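Local coordinates for ORF10 (Moritella marina, PDB 6RIW), which is the ketosynthase-chain length factor part of a polyunsaturated fatty acid synthase and probably extends acyl chains by condensing units carried on acyl carrier protein, at residues A[1-6]-A[284-289]; A[69-74]-A[92-97]; A[76-81]-A[179-184]; A[527-532]-A[741-746]; A[692-697]-A[837-842]. All coordinates share one frame; numbering follows the deposited sequence.

Contact 1 (A[1-6]-A[284-289]); sequences MENIAV and IIKGGA. With MG (magnesium ion), chain B.
Met1 and Lys286 meet through a metal: a magnesium ion lies between the two backbones, 2.3 Å from Met1 O and 2.2 Å from Lys286 O, with a water as a further ligand. The protein ligands seen here thus come from the backbone rather than from side chains. The same water is near enough to donate to Glu2 O and Ile285 O, though more acceptors surround it than it has protons. Lys286 sends its ammonium elsewhere, to Ala318 O, its chain bending at chi2 (70°) and chi4, and the CD and CE methylenes pass Asn3 OD1, CD at 3.3 Å from it. Asn3 suits this place because its flat amide can be shared: CG rests 3.6 Å from the CG2 methyl of Ile284, while ND2 bonds to Gln271 OE1. An alanine at Asn3 would probably open a gap beside Ile284 CG2 and the Lys286 methylenes and leave Gln271 OE1 without the side-chain N-H of Asn3. Further along, Ile4 and Ile285 form a hydrogen-bonded antiparallel pair, with Ile285 N to Ile4 O at 2.8 Å and the return bond from Ile4 N to Ile285 O at 3.3 Å. Their branched side chains share one face, where Val6 CG2 packs 3.9 Å from Ile285 CD1 and helix 198-211 covers Ile4 and Ile285. Lys286 and Gly287 together oppose Val448, a classic beta bulge in the antiparallel strands 4-12 and 283-292 of the thiolase fold, whose backbones the magnesium ion bridges at one end.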
# COMPACT_ATOMS: atom_id res chain seq x y z
N MET A 1 -15.26 -7.30 -22.58
CA MET A 1 -15.57 -5.89 -22.80
C MET A 1 -14.62 -5.27 -23.83
O MET A 1 -13.74 -5.95 -24.36
CB MET A 1 -15.54 -5.13 -21.46
CG MET A 1 -16.73 -5.52 -20.57
SD MET A 1 -16.77 -4.77 -18.92
CE MET A 1 -16.19 -6.15 -17.95
N GLU A 2 -14.82 -3.99 -24.14
CA GLU A 2 -14.15 -3.37 -25.28
C GLU A 2 -12.63 -3.44 -25.18
O GLU A 2 -12.04 -3.29 -24.10
CB GLU A 2 -14.58 -1.90 -25.38
CG GLU A 2 -14.01 -1.20 -26.58
CD GLU A 2 -14.40 0.24 -26.65
OE1 GLU A 2 -15.13 0.70 -25.74
OE2 GLU A 2 -13.97 0.92 -27.61
N ASN A 3 -11.98 -3.68 -26.32
CA ASN A 3 -10.54 -3.52 -26.47
C ASN A 3 -10.04 -2.23 -25.82
O ASN A 3 -10.59 -1.15 -26.06
CB ASN A 3 -10.16 -3.48 -27.95
CG ASN A 3 -10.19 -4.84 -28.60
OD1 ASN A 3 -10.23 -5.88 -27.92
ND2 ASN A 3 -10.14 -4.86 -29.93
N ILE A 4 -8.98 -2.34 -25.03
CA ILE A 4 -8.27 -1.19 -24.47
C ILE A 4 -6.96 -1.02 -25.22
O ILE A 4 -6.22 -1.99 -25.40
CB ILE A 4 -8.03 -1.36 -22.95
CG1 ILE A 4 -9.37 -1.52 -22.22
CG2 ILE A 4 -7.23 -0.18 -22.42
CD1 ILE A 4 -10.31 -0.31 -22.38
N ALA A 5 -6.69 0.20 -25.67
CA ALA A 5 -5.45 0.52 -26.36
C ALA A 5 -4.45 1.11 -25.38
O ALA A 5 -4.81 1.99 -24.58
CB ALA A 5 -5.69 1.51 -27.49
N VAL A 6 -3.21 0.61 -25.42
CA VAL A 6 -2.08 1.25 -24.76
C VAL A 6 -1.52 2.31 -25.69
O VAL A 6 -1.01 1.98 -26.77
CB VAL A 6 -1.01 0.22 -24.39
CG1 VAL A 6 0.12 0.90 -23.57
CG2 VAL A 6 -1.64 -0.95 -23.65
N ILE A 284 -2.96 -3.95 -27.82
CA ILE A 284 -4.35 -4.05 -27.38
C ILE A 284 -4.39 -4.95 -26.16
O ILE A 284 -3.82 -6.05 -26.16
CB ILE A 284 -5.26 -4.61 -28.50
CG1 ILE A 284 -5.26 -3.68 -29.74
CG2 ILE A 284 -6.66 -4.90 -27.95
CD1 ILE A 284 -6.13 -2.44 -29.64
N ILE A 285 -5.03 -4.47 -25.09
CA ILE A 285 -5.35 -5.33 -23.96
C ILE A 285 -6.69 -5.97 -24.28
O ILE A 285 -7.72 -5.29 -24.32
CB ILE A 285 -5.38 -4.55 -22.63
CG1 ILE A 285 -4.00 -3.91 -22.37
CG2 ILE A 285 -5.74 -5.50 -21.49
CD1 ILE A 285 -4.00 -2.92 -21.21
N LYS A 286 -6.67 -7.27 -24.56
CA LYS A 286 -7.86 -7.98 -25.01
C LYS A 286 -8.73 -8.39 -23.84
O LYS A 286 -9.96 -8.47 -23.97
CB LYS A 286 -7.45 -9.21 -25.82
CG LYS A 286 -8.57 -9.82 -26.68
CD LYS A 286 -8.93 -8.91 -27.87
CE LYS A 286 -10.18 -9.43 -28.59
NZ LYS A 286 -11.28 -9.77 -27.62
N GLY A 287 -8.11 -8.64 -22.69
CA GLY A 287 -8.85 -9.02 -21.51
C GLY A 287 -7.88 -9.41 -20.42
O GLY A 287 -6.66 -9.30 -20.57
N GLY A 288 -8.44 -9.88 -19.31
CA GLY A 288 -7.61 -10.37 -18.24
C GLY A 288 -8.46 -10.58 -17.00
O GLY A 288 -9.67 -10.36 -17.02
N ALA A 289 -7.79 -11.01 -15.94
CA ALA A 289 -8.52 -11.37 -14.74
C ALA A 289 -7.61 -11.32 -13.53
O ALA A 289 -6.38 -11.39 -13.62
CB ALA A 289 -9.13 -12.77 -14.84
MG MG B . -11.82 -7.28 -24.16
O HOH W 1 -10.48 -5.45 -23.34

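Contact 2 (A[69-74]-A[92-97]); sequences FNFDAS and WGLYVT
Phe69, Trp92 and Tyr95 form an aromatic cluster that fastens the loop before helix 80-84 onto helix 88-104 of the ketosynthase domain, a thiolase-fold unit. Phe69 stands between the other two. Its CG is anti to the backbone N (chi1 176°), and the outer rim of the ring reaches the helix. Towards Tyr95 it presents an edge: CE1 sits 3.7 Å above the Tyr95 ring plane, over its centre, and CZ comes 3.6 Å from Tyr95 CG. The planes are 71° apart, a T-shaped pair. Towards Trp92 the roles reverse, for here Phe69 offers its face and the five-membered ring of the indole brings its edge, with planes at 83° and the side chains running alongside each other in opposite senses. This offset edge-to-face contact brings Trp92 NE1 to 3.7 Å from Phe69 CD2. One phenylalanine thus acts as edge and as face, a double use that a flat, wholly apolar ring allows. Tyr95 suits its partly exposed place because its ring supplies the face while its hydroxyl bonds to Gln17 O. Phe71 adds a second, looser point of attachment two residues on: its CZ lies 4.0 Å from Leu94 CB, and its CD1 approaches Tyr95 CB at 4.4 Å. Leu94 in turn packs on Leu178 and Ala182 of helix 174-183, while Trp92 reaches Leu12 of strand 4-12. Beyond Phe71 the loop is shaped by an Asx turn, in which Asp72 OD1 accepts from Ser74 N at 2.9 Å and from Ser74 OG at 2.7 Å, both reaching it from the same face of the carboxylate.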
# COMPACT_ATOMS: atom_id res chain seq x y z
N PHE A 69 20.20 8.46 -11.59
CA PHE A 69 19.00 9.15 -12.06
C PHE A 69 18.94 10.51 -11.36
O PHE A 69 18.97 10.57 -10.13
CB PHE A 69 17.73 8.35 -11.78
CG PHE A 69 16.47 9.07 -12.16
CD1 PHE A 69 16.08 9.16 -13.50
CD2 PHE A 69 15.67 9.68 -11.20
CE1 PHE A 69 14.92 9.83 -13.86
CE2 PHE A 69 14.51 10.35 -11.54
CZ PHE A 69 14.13 10.43 -12.89
N ASN A 70 18.83 11.58 -12.14
CA ASN A 70 18.77 12.94 -11.59
C ASN A 70 17.42 13.51 -12.01
O ASN A 70 17.22 13.86 -13.18
CB ASN A 70 19.94 13.80 -12.09
CG ASN A 70 21.29 13.19 -11.77
OD1 ASN A 70 22.05 12.82 -12.67
ND2 ASN A 70 21.61 13.10 -10.49
N PHE A 71 16.50 13.57 -11.05
CA PHE A 71 15.14 14.00 -11.34
C PHE A 71 15.10 15.48 -11.68
O PHE A 71 15.67 16.30 -10.97
CB PHE A 71 14.26 13.72 -10.12
CG PHE A 71 12.84 14.19 -10.26
CD1 PHE A 71 11.99 13.61 -11.19
CD2 PHE A 71 12.35 15.20 -9.43
CE1 PHE A 71 10.66 14.05 -11.30
CE2 PHE A 71 11.03 15.63 -9.53
CZ PHE A 71 10.20 15.06 -10.46
N ASP A 72 14.40 15.81 -12.77
CA ASP A 72 14.13 17.19 -13.16
C ASP A 72 12.77 17.57 -12.60
O ASP A 72 11.75 17.06 -13.06
CB ASP A 72 14.17 17.31 -14.68
CG ASP A 72 13.84 18.72 -15.19
OD1 ASP A 72 13.47 19.62 -14.40
OD2 ASP A 72 13.97 18.92 -16.41
N ALA A 73 12.77 18.46 -11.59
CA ALA A 73 11.55 18.84 -10.88
C ALA A 73 10.75 19.94 -11.57
O ALA A 73 9.69 20.33 -11.07
CB ALA A 73 11.90 19.28 -9.45
N SER A 74 11.22 20.43 -12.72
CA SER A 74 10.54 21.53 -13.40
C SER A 74 9.43 21.00 -14.30
O SER A 74 9.40 19.83 -14.68
CB SER A 74 11.55 22.35 -14.21
OG SER A 74 11.97 21.64 -15.37
N TRP A 92 10.30 9.21 -8.88
CA TRP A 92 10.27 8.21 -9.95
C TRP A 92 8.87 8.09 -10.54
O TRP A 92 8.72 7.94 -11.76
CB TRP A 92 10.74 6.86 -9.44
CG TRP A 92 12.17 6.82 -9.01
CD1 TRP A 92 13.12 7.79 -9.19
CD2 TRP A 92 12.81 5.74 -8.33
NE1 TRP A 92 14.32 7.38 -8.65
CE2 TRP A 92 14.16 6.12 -8.13
CE3 TRP A 92 12.38 4.49 -7.87
CZ2 TRP A 92 15.07 5.30 -7.45
CZ3 TRP A 92 13.30 3.67 -7.22
CH2 TRP A 92 14.63 4.08 -7.02
N GLY A 93 7.83 8.14 -9.70
CA GLY A 93 6.46 8.09 -10.21
C GLY A 93 6.09 9.30 -11.04
O GLY A 93 5.42 9.18 -12.07
N LEU A 94 6.53 10.49 -10.61
CA LEU A 94 6.32 11.69 -11.41
C LEU A 94 7.05 11.60 -12.75
O LEU A 94 6.51 11.98 -13.80
CB LEU A 94 6.79 12.92 -10.63
CG LEU A 94 5.88 13.25 -9.45
CD1 LEU A 94 6.57 14.24 -8.53
CD2 LEU A 94 4.55 13.79 -9.97
N TYR A 95 8.29 11.11 -12.73
CA TYR A 95 9.05 10.97 -13.97
C TYR A 95 8.31 10.10 -14.99
O TYR A 95 8.11 10.52 -16.14
CB TYR A 95 10.42 10.38 -13.66
CG TYR A 95 11.19 10.02 -14.93
CD1 TYR A 95 11.75 11.03 -15.72
CD2 TYR A 95 11.33 8.70 -15.35
CE1 TYR A 95 12.45 10.73 -16.88
CE2 TYR A 95 12.03 8.39 -16.55
CZ TYR A 95 12.59 9.42 -17.29
OH TYR A 95 13.28 9.17 -18.46
N VAL A 96 7.90 8.89 -14.61
CA VAL A 96 7.25 8.02 -15.59
C VAL A 96 5.86 8.54 -15.97
O VAL A 96 5.39 8.28 -17.08
CB VAL A 96 7.17 6.55 -15.12
CG1 VAL A 96 8.60 5.98 -14.99
CG2 VAL A 96 6.35 6.41 -13.81
N THR A 97 5.21 9.31 -15.09
CA THR A 97 3.94 9.93 -15.48
C THR A 97 4.15 10.96 -16.60
O THR A 97 3.46 10.91 -17.62
CB THR A 97 3.29 10.59 -14.26
OG1 THR A 97 2.87 9.56 -13.36
CG2 THR A 97 2.03 11.35 -14.69

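Contact 3 (A[76-81]-A[179-184]); sequences YQLDND and IAQAAG
Ala182 lies at the middle of the contact, with Gln77 and Leu78 folded over it. Its carbonyl O accepts from Gln77 N at 2.9 Å, and its small CB lets the loop come close, standing 3.9 Å from Tyr76 CD1 and 4.3 Å from Leu78 CD1. Gln77 has CG anti to its own carbonyl carbon (chi1 -61°) and an extended chain beyond, which carries the amide to Gly184, whose CA is almost equally near CD, OE1 and NE2. Gly184, the first residue to leave helical angles, forms a Schellman motif, and its positive phi favours glycine; a CB there would also run into Gln77 NE2. One water ties the two sides together, donating to Gln77 OE1 at 3.0 Å and to Gln181 O at 2.6 Å. Leu78 crosses Gln181 at about a right angle, its CD2 methyl 3.8 Å from the amide carbon Gln181 CD. An alanine in place of Gln181 would probably leave the Leu78 methyls without this packing and Asn875 without its weak bond to the amide oxygen. On the far side of Leu78, Asp79 is the N-cap of helix 80-84, its OD2 accepting from Tyr82 N.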
# COMPACT_ATOMS: atom_id res chain seq x y z
N TYR A 76 6.04 20.71 -13.83
CA TYR A 76 4.83 20.14 -13.27
C TYR A 76 3.89 21.24 -12.79
O TYR A 76 4.23 22.43 -12.78
CB TYR A 76 5.16 19.19 -12.11
CG TYR A 76 5.97 17.99 -12.52
CD1 TYR A 76 5.34 16.83 -12.94
CD2 TYR A 76 7.35 18.04 -12.54
CE1 TYR A 76 6.07 15.74 -13.34
CE2 TYR A 76 8.09 16.95 -12.94
CZ TYR A 76 7.45 15.80 -13.33
OH TYR A 76 8.18 14.73 -13.74
N GLN A 77 2.70 20.84 -12.35
CA GLN A 77 1.75 21.82 -11.82
C GLN A 77 2.00 22.13 -10.34
O GLN A 77 1.31 22.97 -9.76
CB GLN A 77 0.32 21.36 -12.07
CG GLN A 77 0.05 21.20 -13.59
CD GLN A 77 -1.41 21.18 -13.97
OE1 GLN A 77 -2.30 21.45 -13.16
NE2 GLN A 77 -1.67 20.85 -15.23
N LEU A 78 2.99 21.49 -9.75
CA LEU A 78 3.47 21.78 -8.40
C LEU A 78 4.88 22.33 -8.47
O LEU A 78 5.66 21.98 -9.36
CB LEU A 78 3.44 20.52 -7.52
CG LEU A 78 2.02 20.10 -7.13
CD1 LEU A 78 2.05 18.76 -6.44
CD2 LEU A 78 1.34 21.16 -6.24
N ASP A 79 5.20 23.19 -7.51
CA ASP A 79 6.44 23.95 -7.50
C ASP A 79 7.67 23.04 -7.46
O ASP A 79 7.72 22.03 -6.76
CB ASP A 79 6.41 24.90 -6.29
CG ASP A 79 7.80 25.36 -5.86
OD1 ASP A 79 8.41 26.18 -6.57
OD2 ASP A 79 8.26 24.91 -4.79
N ASN A 80 8.68 23.45 -8.23
CA ASN A 80 9.95 22.72 -8.35
C ASN A 80 10.56 22.42 -6.97
O ASN A 80 10.97 21.28 -6.70
CB ASN A 80 10.90 23.57 -9.21
CG ASN A 80 12.31 23.02 -9.27
OD1 ASN A 80 13.12 23.19 -8.34
ND2 ASN A 80 12.63 22.39 -10.39
N ASP A 81 10.64 23.42 -6.10
CA ASP A 81 11.30 23.23 -4.81
C ASP A 81 10.57 22.22 -3.93
O ASP A 81 11.20 21.44 -3.21
CB ASP A 81 11.43 24.56 -4.09
CG ASP A 81 12.30 25.54 -4.85
OD1 ASP A 81 11.76 26.57 -5.32
OD2 ASP A 81 13.51 25.27 -4.99
N ILE A 179 0.77 12.50 -8.08
CA ILE A 179 0.78 12.37 -9.53
C ILE A 179 -0.43 13.07 -10.13
O ILE A 179 -0.31 13.82 -11.11
CB ILE A 179 0.84 10.88 -9.92
CG1 ILE A 179 2.28 10.38 -9.73
CG2 ILE A 179 0.32 10.66 -11.36
CD1 ILE A 179 2.39 8.88 -9.65
N ALA A 180 -1.62 12.85 -9.55
CA ALA A 180 -2.82 13.47 -10.10
C ALA A 180 -2.71 14.99 -10.06
O ALA A 180 -3.02 15.67 -11.05
CB ALA A 180 -4.07 13.00 -9.34
N GLN A 181 -2.22 15.54 -8.95
CA GLN A 181 -2.14 17.00 -8.86
C GLN A 181 -1.04 17.55 -9.76
O GLN A 181 -1.27 18.53 -10.47
CB GLN A 181 -1.95 17.47 -7.41
CG GLN A 181 -1.97 19.00 -7.31
CD GLN A 181 -2.06 19.53 -5.88
OE1 GLN A 181 -1.79 18.82 -4.90
NE2 GLN A 181 -2.45 20.79 -5.76
N ALA A 182 0.14 16.93 -9.75
CA ALA A 182 1.27 17.46 -10.50
C ALA A 182 1.06 17.38 -12.01
O ALA A 182 1.63 18.17 -12.76
CB ALA A 182 2.56 16.73 -10.14
N ALA A 183 0.27 16.42 -12.49
CA ALA A 183 -0.03 16.31 -13.91
C ALA A 183 -1.37 16.92 -14.29
O ALA A 183 -1.73 16.91 -15.46
CB ALA A 183 0.03 14.84 -14.35
N GLY A 184 -2.14 17.44 -13.33
CA GLY A 184 -3.42 18.03 -13.66
C GLY A 184 -4.51 17.05 -14.02
O GLY A 184 -5.39 17.37 -14.83
O HOH W 2 -3.23 20.20 -10.61

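Contact 4 (A[527-532]-A[741-746]); sequences GSYVEQ and VGEGAA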
# COMPACT_ATOMS: atom_id res chain seq x y z
N GLY A 527 -6.85 10.50 24.27
CA GLY A 527 -7.46 10.12 23.01
C GLY A 527 -8.05 8.73 23.03
O GLY A 527 -8.03 8.03 24.04
N SER A 528 -8.58 8.32 21.88
CA SER A 528 -9.24 7.02 21.80
C SER A 528 -8.22 5.95 21.41
O SER A 528 -8.15 5.46 20.28
CB SER A 528 -10.42 7.09 20.84
OG SER A 528 -11.09 5.85 20.74
N TYR A 529 -7.39 5.59 22.38
CA TYR A 529 -6.35 4.61 22.15
C TYR A 529 -6.91 3.21 22.31
O TYR A 529 -7.83 2.97 23.12
CB TYR A 529 -5.19 4.77 23.14
CG TYR A 529 -4.46 6.08 23.05
CD1 TYR A 529 -3.50 6.30 22.06
CD2 TYR A 529 -4.72 7.12 23.95
CE1 TYR A 529 -2.82 7.50 21.97
CE2 TYR A 529 -4.05 8.33 23.86
CZ TYR A 529 -3.08 8.50 22.87
OH TYR A 529 -2.41 9.71 22.79
N VAL A 530 -6.31 2.27 21.59
CA VAL A 530 -6.56 0.85 21.78
C VAL A 530 -5.42 0.30 22.64
O VAL A 530 -4.26 0.29 22.22
CB VAL A 530 -6.66 0.10 20.44
CG1 VAL A 530 -6.75 -1.41 20.67
CG2 VAL A 530 -7.86 0.59 19.65
N GLU A 531 -5.73 -0.17 23.86
CA GLU A 531 -4.65 -0.68 24.70
C GLU A 531 -4.24 -2.09 24.30
O GLU A 531 -3.05 -2.42 24.31
CB GLU A 531 -5.07 -0.64 26.19
CG GLU A 531 -4.08 -1.40 27.11
CD GLU A 531 -4.20 -1.03 28.59
OE1 GLU A 531 -5.24 -0.47 29.00
OE2 GLU A 531 -3.24 -1.32 29.34
N GLN A 532 -5.20 -2.93 23.92
CA GLN A 532 -4.94 -4.34 23.65
C GLN A 532 -6.12 -4.93 22.89
O GLN A 532 -7.21 -4.36 22.87
CB GLN A 532 -4.71 -5.11 24.96
CG GLN A 532 -5.89 -5.05 25.91
CD GLN A 532 -5.51 -5.51 27.32
OE1 GLN A 532 -4.48 -5.12 27.87
NE2 GLN A 532 -6.35 -6.36 27.90
N VAL A 741 -7.10 12.55 18.89
CA VAL A 741 -6.42 11.28 18.67
C VAL A 741 -7.42 10.13 18.76
O VAL A 741 -8.25 10.07 19.68
CB VAL A 741 -5.28 11.09 19.70
CG1 VAL A 741 -4.73 9.68 19.64
CG2 VAL A 741 -4.14 12.12 19.46
N GLY A 742 -7.35 9.21 17.80
CA GLY A 742 -8.13 7.98 17.87
C GLY A 742 -7.49 6.92 17.02
O GLY A 742 -6.64 7.22 16.18
N GLU A 743 -7.89 5.67 17.24
CA GLU A 743 -7.37 4.60 16.39
C GLU A 743 -8.32 3.41 16.42
O GLU A 743 -9.21 3.32 17.27
CB GLU A 743 -5.95 4.17 16.82
CG GLU A 743 -5.88 3.54 18.21
CD GLU A 743 -4.44 3.25 18.65
OE1 GLU A 743 -3.53 3.33 17.79
OE2 GLU A 743 -4.19 2.94 19.85
N GLY A 744 -8.11 2.49 15.48
CA GLY A 744 -8.89 1.27 15.46
C GLY A 744 -9.03 0.71 14.06
O GLY A 744 -8.24 0.98 13.17
N ALA A 745 -10.05 -0.13 13.90
CA ALA A 745 -10.25 -0.91 12.69
C ALA A 745 -11.74 -1.21 12.58
O ALA A 745 -12.44 -1.27 13.60
CB ALA A 745 -9.43 -2.22 12.71
N ALA A 746 -12.23 -1.37 11.35
CA ALA A 746 -13.63 -1.71 11.18
C ALA A 746 -13.81 -2.30 9.80
O ALA A 746 -12.93 -2.17 8.93
CB ALA A 746 -14.54 -0.48 11.40
O HOH W 3 -11.05 5.16 18.08
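Glu743 reaches across to Val530 from a chi1 of 65°, which lodges CG between the backbone N and the carbonyl carbon, the crowded position, and the chain runs extended from there. OE2 then accepts from Val530 N at 2.8 Å, nearly straight at 167° and on its anti lone pair, leaving OE1 for Arg505, a salt bridge, and for the backbone N of Gly697. Val530 packs CG2 against the CG of Glu743 at 3.8 Å. The Tyr529 ring crosses Val741 obliquely, CE1 lying 3.7 Å from Val741 CG1. Glu743 OE2 is at the edge of this ring, the carboxylate plane turned steeply against it, while the hydroxyl bonds to Pro525 O. Ser528 holds OG anti to the backbone N, where it bonds to Thr497 and shares a hydrogen bond with a water, which donates to Glu743 O. Beneath these side chains Ser528 pairs with Gly742 in parallel, Ser528 N binding Val741 O at 2.8 Å; the bond from Glu743 N to Ser528 O is weak. Ser528 also centres an inverse gamma turn. Glycine suits Gly527, where a CB would strike Val741 CB, and Gly744, where a CB would jam against the preceding carbonyl O. A buried carboxylate gripped by an arginine and two backbone N-H groups would probably stay ionised, which makes Glu743 a polar tie between loop and strand in the chain length factor domain.

Contact 5 (A[692-697]-A[837-842]); sequences AVDLSG and TFNASG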
# COMPACT_ATOMS: atom_id res chain seq x y z
N ALA A 692 -10.90 -1.67 7.13
CA ALA A 692 -10.08 -0.47 7.25
C ALA A 692 -9.36 -0.56 8.58
O ALA A 692 -9.95 -0.99 9.56
CB ALA A 692 -10.94 0.80 7.21
N VAL A 693 -8.11 -0.11 8.61
CA VAL A 693 -7.37 -0.13 9.87
C VAL A 693 -6.37 1.02 9.86
O VAL A 693 -5.70 1.27 8.86
CB VAL A 693 -6.68 -1.48 10.12
CG1 VAL A 693 -5.76 -1.86 8.95
CG2 VAL A 693 -5.89 -1.47 11.43
N ASP A 694 -6.30 1.72 10.98
CA ASP A 694 -5.21 2.67 11.21
C ASP A 694 -4.97 2.69 12.71
O ASP A 694 -5.82 3.15 13.48
CB ASP A 694 -5.53 4.06 10.68
CG ASP A 694 -4.28 4.91 10.48
OD1 ASP A 694 -3.23 4.56 11.10
OD2 ASP A 694 -4.32 5.90 9.72
N LEU A 695 -3.82 2.19 13.12
CA LEU A 695 -3.47 2.30 14.54
C LEU A 695 -2.80 3.66 14.75
O LEU A 695 -1.61 3.78 15.07
CB LEU A 695 -2.64 1.10 14.97
CG LEU A 695 -3.42 -0.19 14.67
CD1 LEU A 695 -2.72 -1.43 15.22
CD2 LEU A 695 -4.86 -0.12 15.23
N SER A 696 -3.61 4.71 14.57
CA SER A 696 -3.16 6.09 14.51
C SER A 696 -2.97 6.74 15.89
O SER A 696 -2.87 7.96 15.96
CB SER A 696 -4.15 6.93 13.68
OG SER A 696 -5.49 6.51 13.87
N GLY A 697 -2.92 5.95 16.95
CA GLY A 697 -2.48 6.46 18.24
C GLY A 697 -1.00 6.27 18.49
O GLY A 697 -0.54 6.58 19.59
N THR A 837 -9.36 8.78 12.98
CA THR A 837 -8.66 7.52 12.70
C THR A 837 -8.04 7.50 11.30
O THR A 837 -7.73 6.42 10.78
CB THR A 837 -9.60 6.33 12.92
OG1 THR A 837 -10.73 6.40 12.02
CG2 THR A 837 -10.14 6.34 14.37
N PHE A 838 -7.85 8.68 10.70
CA PHE A 838 -7.06 8.89 9.49
C PHE A 838 -7.37 7.90 8.37
O PHE A 838 -8.41 8.03 7.71
CB PHE A 838 -5.58 8.95 9.92
CG PHE A 838 -5.29 10.24 10.64
CD1 PHE A 838 -5.24 11.43 9.90
CD2 PHE A 838 -5.28 10.30 12.03
CE1 PHE A 838 -5.08 12.66 10.57
CE2 PHE A 838 -5.14 11.54 12.71
CZ PHE A 838 -5.04 12.70 11.97
N ASN A 839 -6.50 6.92 8.10
CA ASN A 839 -6.80 6.07 6.94
C ASN A 839 -8.04 5.22 7.12
O ASN A 839 -8.60 4.72 6.13
CB ASN A 839 -5.59 5.20 6.61
CG ASN A 839 -4.41 6.04 6.15
OD1 ASN A 839 -4.54 6.82 5.23
ND2 ASN A 839 -3.26 5.90 6.82
N ALA A 840 -8.50 5.02 8.35
CA ALA A 840 -9.76 4.32 8.58
C ALA A 840 -10.94 5.26 8.80
O ALA A 840 -12.05 4.79 9.11
CB ALA A 840 -9.60 3.37 9.79
N SER A 841 -10.75 6.58 8.70
CA SER A 841 -11.79 7.52 9.14
C SER A 841 -13.07 7.39 8.33
O SER A 841 -14.17 7.62 8.86
CB SER A 841 -11.30 8.97 9.08
OG SER A 841 -10.79 9.28 7.80
N GLY A 842 -12.98 7.06 7.04
CA GLY A 842 -14.20 6.86 6.26
C GLY A 842 -15.05 5.72 6.78
O GLY A 842 -16.29 5.77 6.68
O HOH W 4 -3.49 2.70 8.14
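Ala692 and Ala840 bring the end of strand 687-694 against the 3-10 turn that precedes helix 841-854, their CA atoms 5.0 Å apart, before an inverse gamma turn centred on Leu695 leads the chain on past Thr837. The two alanines touch methyl to methyl, CB to CB at 3.9 Å, and their small size allows strand and turn this closeness. Asp694 carries the polar part. Its CG, anti to the backbone N (chi1 -161°), lies on the side of the turn, and OD2 accepts from Asn839 N at 2.9 Å on its anti lone pair. The amide plane of Asn839 and the carboxylate plane are nearly parallel, 11° apart, but offset, with Asn839 ND2 3.1 Å from Asp694 OD2. Ser696, small enough to fit beside Thr837, places OG 3.5 Å from Thr837 CA and bonds it to Gly742 O, while its CB meets the edge of the Phe838 ring. That ring is also stacked on His836. His836 ends an Asn-Ile-Gly-His sequence resembling the one that carries a catalytic histidine in ketosynthases. Lying near the start of a helix and bound to a backbone N-H, the Asp694 carboxylate would probably be favoured in its charged form, and it holds the turn to the strand by polar contact where the alanines do so by packing.

How the contacts relate
From the N terminus, contact 1 closes a long loop, bringing the first strand, 4-12, beside strand 283-292. Contacts 2 and 3 both fall within that loop and cross each other: the loop and start of helix 80-84 are tied first to helix 88-104, then to helix 174-183. They touch directly, with Tyr76 close to Leu94 O and Asn80 against Ala73 and Ser74. All three belong to the ketosynthase half. The chain then passes into the chain length factor half, where contacts 4 and 5 also cross. Strands 687-694 and 741-752 are neighbours there, so segments 527-532 and 837-842 are joined through them. Contacts 1 and 4 lie on opposite sides of the chain's centre.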